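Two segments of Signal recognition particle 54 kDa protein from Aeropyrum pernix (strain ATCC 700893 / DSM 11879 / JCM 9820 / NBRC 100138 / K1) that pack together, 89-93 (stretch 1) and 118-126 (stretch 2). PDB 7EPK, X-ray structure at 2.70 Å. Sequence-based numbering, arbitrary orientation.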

ATOM      1  N   GLN A  89       7.244   5.025  -2.486  1.00105.73           N
ATOM      2  CA  GLN A  89       8.351   5.976  -2.831  1.00100.99           C
ATOM      3  C   GLN A  89       8.641   5.937  -4.333  1.00 84.40           C
ATOM      4  O   GLN A  89       9.742   5.523  -4.713  1.00 67.89           O
ATOM      5  N   VAL A  90       7.713   6.414  -5.155  1.00 76.35           N
ATOM      6  CA  VAL A  90       7.858   6.341  -6.636  1.00 72.28           C
ATOM      7  C   VAL A  90       8.683   7.535  -7.137  1.00 72.12           C
ATOM      8  O   VAL A  90       9.445   7.344  -8.107  1.00 81.63           O
ATOM      9  N   ASP A  91       8.538   8.710  -6.518  1.00 59.87           N
ATOM     10  CA  ASP A  91       9.295   9.939  -6.873  1.00 57.95           C
ATOM     11  C   ASP A  91      10.555   9.971  -6.025  1.00 51.33           C
ATOM     12  O   ASP A  91      10.498   9.627  -4.857  1.00 59.73           O
ATOM     13  N   PRO A  92      11.724  10.375  -6.570  1.00 50.04           N
ATOM     14  CA  PRO A  92      12.938  10.532  -5.782  1.00 49.67           C
ATOM     15  C   PRO A  92      12.760  11.693  -4.830  1.00 42.85           C
ATOM     16  O   PRO A  92      12.099  12.645  -5.190  1.00 49.72           O
ATOM     17  N   PRO A  93      13.379  11.668  -3.636  1.00 40.26           N
ATOM     18  CA  PRO A  93      13.181  12.726  -2.647  1.00 41.98           C
ATOM     19  C   PRO A  93      14.014  13.976  -2.898  1.00 43.00           C
ATOM     20  O   PRO A  93      13.895  14.845  -2.092  1.00 45.29           O
ATOM     21  N   TYR A 118      11.101   6.090 -19.465  1.00 68.01           N
ATOM     22  CA  TYR A 118       9.727   6.464 -19.882  1.00 76.41           C
ATOM     23  C   TYR A 118       8.927   6.882 -18.654  1.00 78.08           C
ATOM     24  O   TYR A 118       8.402   8.007 -18.605  1.00 82.04           O
ATOM     25  N   TYR A 119       8.849   5.962 -17.697  1.00 76.09           N
ATOM     26  CA  TYR A 119       7.984   6.062 -16.503  1.00 72.52           C
ATOM     27  C   TYR A 119       8.174   7.437 -15.866  1.00 69.08           C
ATOM     28  O   TYR A 119       7.173   8.102 -15.510  1.00 74.03           O
ATOM     29  N   TYR A 120       9.423   7.862 -15.719  1.00 68.97           N
ATOM     30  CA  TYR A 120       9.745   9.132 -15.019  1.00 77.66           C
ATOM     31  C   TYR A 120       9.517  10.319 -15.962  1.00 77.47           C
ATOM     32  O   TYR A 120       9.169  11.423 -15.450  1.00 62.55           O
ATOM     33  N   VAL A 121       9.710  10.114 -17.274  1.00 78.94           N
ATOM     34  CA  VAL A 121       9.464  11.181 -18.293  1.00 86.17           C
ATOM     35  C   VAL A 121       7.987  11.589 -18.182  1.00 82.94           C
ATOM     36  O   VAL A 121       7.739  12.788 -17.881  1.00 76.33           O
ATOM     37  N   ARG A 122       7.070  10.617 -18.317  1.00 77.75           N
ATOM     38  CA  ARG A 122       5.592  10.803 -18.243  1.00 87.25           C
ATOM     39  C   ARG A 122       5.190  11.516 -16.939  1.00 85.01           C
ATOM     40  O   ARG A 122       4.256  12.335 -16.996  1.00100.92           O
ATOM     41  N   ARG A 123       5.867  11.255 -15.815  1.00 75.50           N
ATOM     42  CA  ARG A 123       5.617  11.953 -14.523  1.00 64.17           C
ATOM     43  C   ARG A 123       6.282  13.333 -14.513  1.00 61.78           C
ATOM     44  O   ARG A 123       6.437  13.902 -13.395  1.00 54.51           O
ATOM     45  N   GLY A 124       6.715  13.819 -15.684  1.00 62.13           N
ATOM     46  CA  GLY A 124       7.187  15.200 -15.904  1.00 68.38           C
ATOM     47  C   GLY A 124       8.608  15.421 -15.419  1.00 69.80           C
ATOM     48  O   GLY A 124       8.953  16.565 -15.069  1.00 72.04           O
ATOM     49  N   TYR A 125       9.421  14.373 -15.398  1.00 69.26           N
ATOM     50  CA  TYR A 125      10.856  14.461 -15.030  1.00 63.05           C
ATOM     51  C   TYR A 125      11.650  14.567 -16.343  1.00 62.36           C
ATOM     52  O   TYR A 125      11.269  13.865 -17.325  1.00 51.73           O
ATOM     53  N   LYS A 126      12.700  15.408 -16.365  1.00 62.97           N
ATOM     54  CA  LYS A 126      13.752  15.444 -17.432  1.00 61.77           C
ATOM     55  C   LYS A 126      14.742  14.290 -17.203  1.00 52.61           C
ATOM     56  O   LYS A 126      15.597  14.392 -16.285  1.00 48.59           O
TER

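Val90, Pro92, Tyr119, Tyr120 and Tyr125 form the apolar centre of this small contact, where a segment without regular structure meets the end of a helix and the turn beyond it. Val90 points its CA-to-CB bond toward stretch 2, with chi1 between wells at 34°. Val90 CG2 lies 3.4 Å from Tyr119 CE2, at the edge of that ring, and also sits over one face of the Arg123 guanidinium. A short branched side chain suits this place, filling space without polar groups to satisfy. Tyr119 is buried and t at chi1, its long side chain reaching from the helix to Val90. The CA-to-CB bonds of Tyr119, Arg123 and Tyr125 likewise point toward stretch 1; those of Pro92, Asp91 and Tyr120 point sideways, though the ends of Asp91 and Tyr120 come nearer.

Pro92, its ring C-gamma endo, serves two tyrosines: Pro92 CD is 4.0 Å from Tyr120 CE1 and 3.9 Å from Tyr125 CZ. Both tyrosines are m at chi1, and their aromatic carbons give the compact pyrrolidine apolar neighbours.

Tyrosine also brings a polar group: Tyr120 OH donates a hydrogen bond to Val90 O at 3.0 Å, anchoring the backbone of stretch 1. At the polar edge, Asp91 (m) and Arg123 (m, t, p, then chi4 82°) form a salt bridge, Arg123 NE donating to Asp91 OD1 at 2.8 Å. Arg123 NH2 adds weak hydrogen bonds to both carboxylate oxygens, so opposite charges meet beside the apolar cluster.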

ATOM      1  CB  GLN A  89       9.664   5.682  -2.090  1.00106.04           C
ATOM      2  CG  GLN A  89      10.803   6.656  -2.438  1.00102.82           C
ATOM      3  CD  GLN A  89      12.188   6.043  -2.515  1.00101.81           C
ATOM      4  OE1 GLN A  89      12.375   4.853  -2.787  1.00 84.45           O
ATOM      5  NE2 GLN A  89      13.191   6.876  -2.282  1.00 96.09           N
ATOM      6  CB  VAL A  90       6.494   6.243  -7.336  1.00 69.21           C
ATOM      7  CG1 VAL A  90       5.404   7.014  -6.601  1.00 68.34           C
ATOM      8  CG2 VAL A  90       6.608   6.673  -8.794  1.00 70.09           C
ATOM      9  CB  ASP A  91       8.478  11.218  -6.650  1.00 63.53           C
ATOM     10  CG  ASP A  91       7.174  11.273  -7.435  1.00 70.46           C
ATOM     11  OD1 ASP A  91       7.192  10.898  -8.629  1.00 65.81           O
ATOM     12  OD2 ASP A  91       6.131  11.639  -6.826  1.00 79.83           O
ATOM     13  CB  PRO A  92      14.016  10.907  -6.805  1.00 50.28           C
ATOM     14  CG  PRO A  92      13.225  11.559  -7.892  1.00 50.83           C
ATOM     15  CD  PRO A  92      11.968  10.721  -7.975  1.00 54.19           C
ATOM     16  CB  PRO A  93      13.727  12.127  -1.354  1.00 40.96           C
ATOM     17  CG  PRO A  93      14.833  11.210  -1.862  1.00 44.02           C
ATOM     18  CD  PRO A  93      14.315  10.633  -3.174  1.00 39.81           C
ATOM     19  CB  TYR A 118       8.972   5.308 -20.535  1.00 84.20           C
ATOM     20  CG  TYR A 118       7.520   5.626 -20.802  1.00 91.13           C
ATOM     21  CD1 TYR A 118       7.164   6.772 -21.499  1.00 87.83           C
ATOM     22  CD2 TYR A 118       6.502   4.789 -20.371  1.00 94.11           C
ATOM     23  CE1 TYR A 118       5.841   7.086 -21.750  1.00 91.67           C
ATOM     24  CE2 TYR A 118       5.171   5.085 -20.623  1.00 91.39           C
ATOM     25  CZ  TYR A 118       4.838   6.242 -21.309  1.00 90.44           C
ATOM     26  OH  TYR A 118       3.541   6.576 -21.565  1.00 81.23           O
ATOM     27  CB  TYR A 119       8.292   4.924 -15.529  1.00 75.53           C
ATOM     28  CG  TYR A 119       7.528   5.040 -14.241  1.00 60.17           C
ATOM     29  CD1 TYR A 119       6.197   4.675 -14.176  1.00 64.47           C
ATOM     30  CD2 TYR A 119       8.116   5.586 -13.125  1.00 56.01           C
ATOM     31  CE1 TYR A 119       5.469   4.818 -13.008  1.00 65.49           C
ATOM     32  CE2 TYR A 119       7.402   5.742 -11.949  1.00 66.60           C
ATOM     33  CZ  TYR A 119       6.076   5.357 -11.890  1.00 64.05           C
ATOM     34  OH  TYR A 119       5.387   5.501 -10.726  1.00 65.18           O
ATOM     35  CB  TYR A 120      11.164   9.098 -14.454  1.00 77.17           C
ATOM     36  CG  TYR A 120      11.289   8.330 -13.164  1.00 77.60           C
ATOM     37  CD1 TYR A 120      10.766   8.824 -11.979  1.00 71.68           C
ATOM     38  CD2 TYR A 120      11.940   7.111 -13.129  1.00 74.73           C
ATOM     39  CE1 TYR A 120      10.893   8.124 -10.794  1.00 72.48           C
ATOM     40  CE2 TYR A 120      12.080   6.402 -11.951  1.00 76.54           C
ATOM     41  CZ  TYR A 120      11.552   6.907 -10.780  1.00 74.85           C
ATOM     42  OH  TYR A 120      11.704   6.200  -9.624  1.00 80.09           O
ATOM     43  CB  VAL A 121       9.867  10.760 -19.721  1.00 82.38           C
ATOM     44  CG1 VAL A 121       9.434  11.795 -20.748  1.00 78.68           C
ATOM     45  CG2 VAL A 121      11.365  10.512 -19.832  1.00 80.20           C
ATOM     46  CB  ARG A 122       4.866   9.464 -18.390  1.00 93.92           C
ATOM     47  CG  ARG A 122       3.345   9.573 -18.346  1.00110.07           C
ATOM     48  CD  ARG A 122       2.666   8.247 -18.038  1.00129.31           C
ATOM     49  NE  ARG A 122       3.181   7.633 -16.810  1.00143.92           N
ATOM     50  CZ  ARG A 122       3.105   6.337 -16.489  1.00134.67           C
ATOM     51  NH1 ARG A 122       2.522   5.461 -17.294  1.00125.53           N
ATOM     52  NH2 ARG A 122       3.626   5.927 -15.344  1.00121.34           N
ATOM     53  CB  ARG A 123       6.161  11.141 -13.346  1.00 70.56           C
ATOM     54  CG  ARG A 123       5.527   9.770 -13.184  1.00 73.89           C
ATOM     55  CD  ARG A 123       6.035   9.157 -11.898  1.00 73.25           C
ATOM     56  NE  ARG A 123       5.645   9.909 -10.720  1.00 60.83           N
ATOM     57  CZ  ARG A 123       4.462   9.800 -10.132  1.00 63.12           C
ATOM     58  NH1 ARG A 123       3.545   8.991 -10.633  1.00 63.84           N
ATOM     59  NH2 ARG A 123       4.193  10.499  -9.045  1.00 64.85           N
ATOM     60  CB  TYR A 125      11.235  13.264 -14.142  1.00 58.20           C
ATOM     61  CG  TYR A 125      10.884  13.399 -12.678  1.00 55.92           C
ATOM     62  CD1 TYR A 125      11.526  14.338 -11.884  1.00 53.17           C
ATOM     63  CD2 TYR A 125       9.949  12.572 -12.059  1.00 53.78           C
ATOM     64  CE1 TYR A 125      11.246  14.474 -10.535  1.00 48.37           C
ATOM     65  CE2 TYR A 125       9.648  12.701 -10.709  1.00 50.86           C
ATOM     66  CZ  TYR A 125      10.300  13.657  -9.941  1.00 51.64           C
ATOM     67  OH  TYR A 125      10.056  13.824  -8.600  1.00 52.51           O
ATOM     68  CB  LYS A 126      14.478  16.796 -17.458  1.00 69.17           C
ATOM     69  CG  LYS A 126      14.737  17.358 -18.850  1.00 81.01           C
ATOM     70  CD  LYS A 126      13.453  17.741 -19.557  1.00 94.80           C
ATOM     71  CE  LYS A 126      13.645  18.326 -20.938  1.00105.77           C
ATOM     72  NZ  LYS A 126      12.330  18.577 -21.579  1.00107.20           N
TER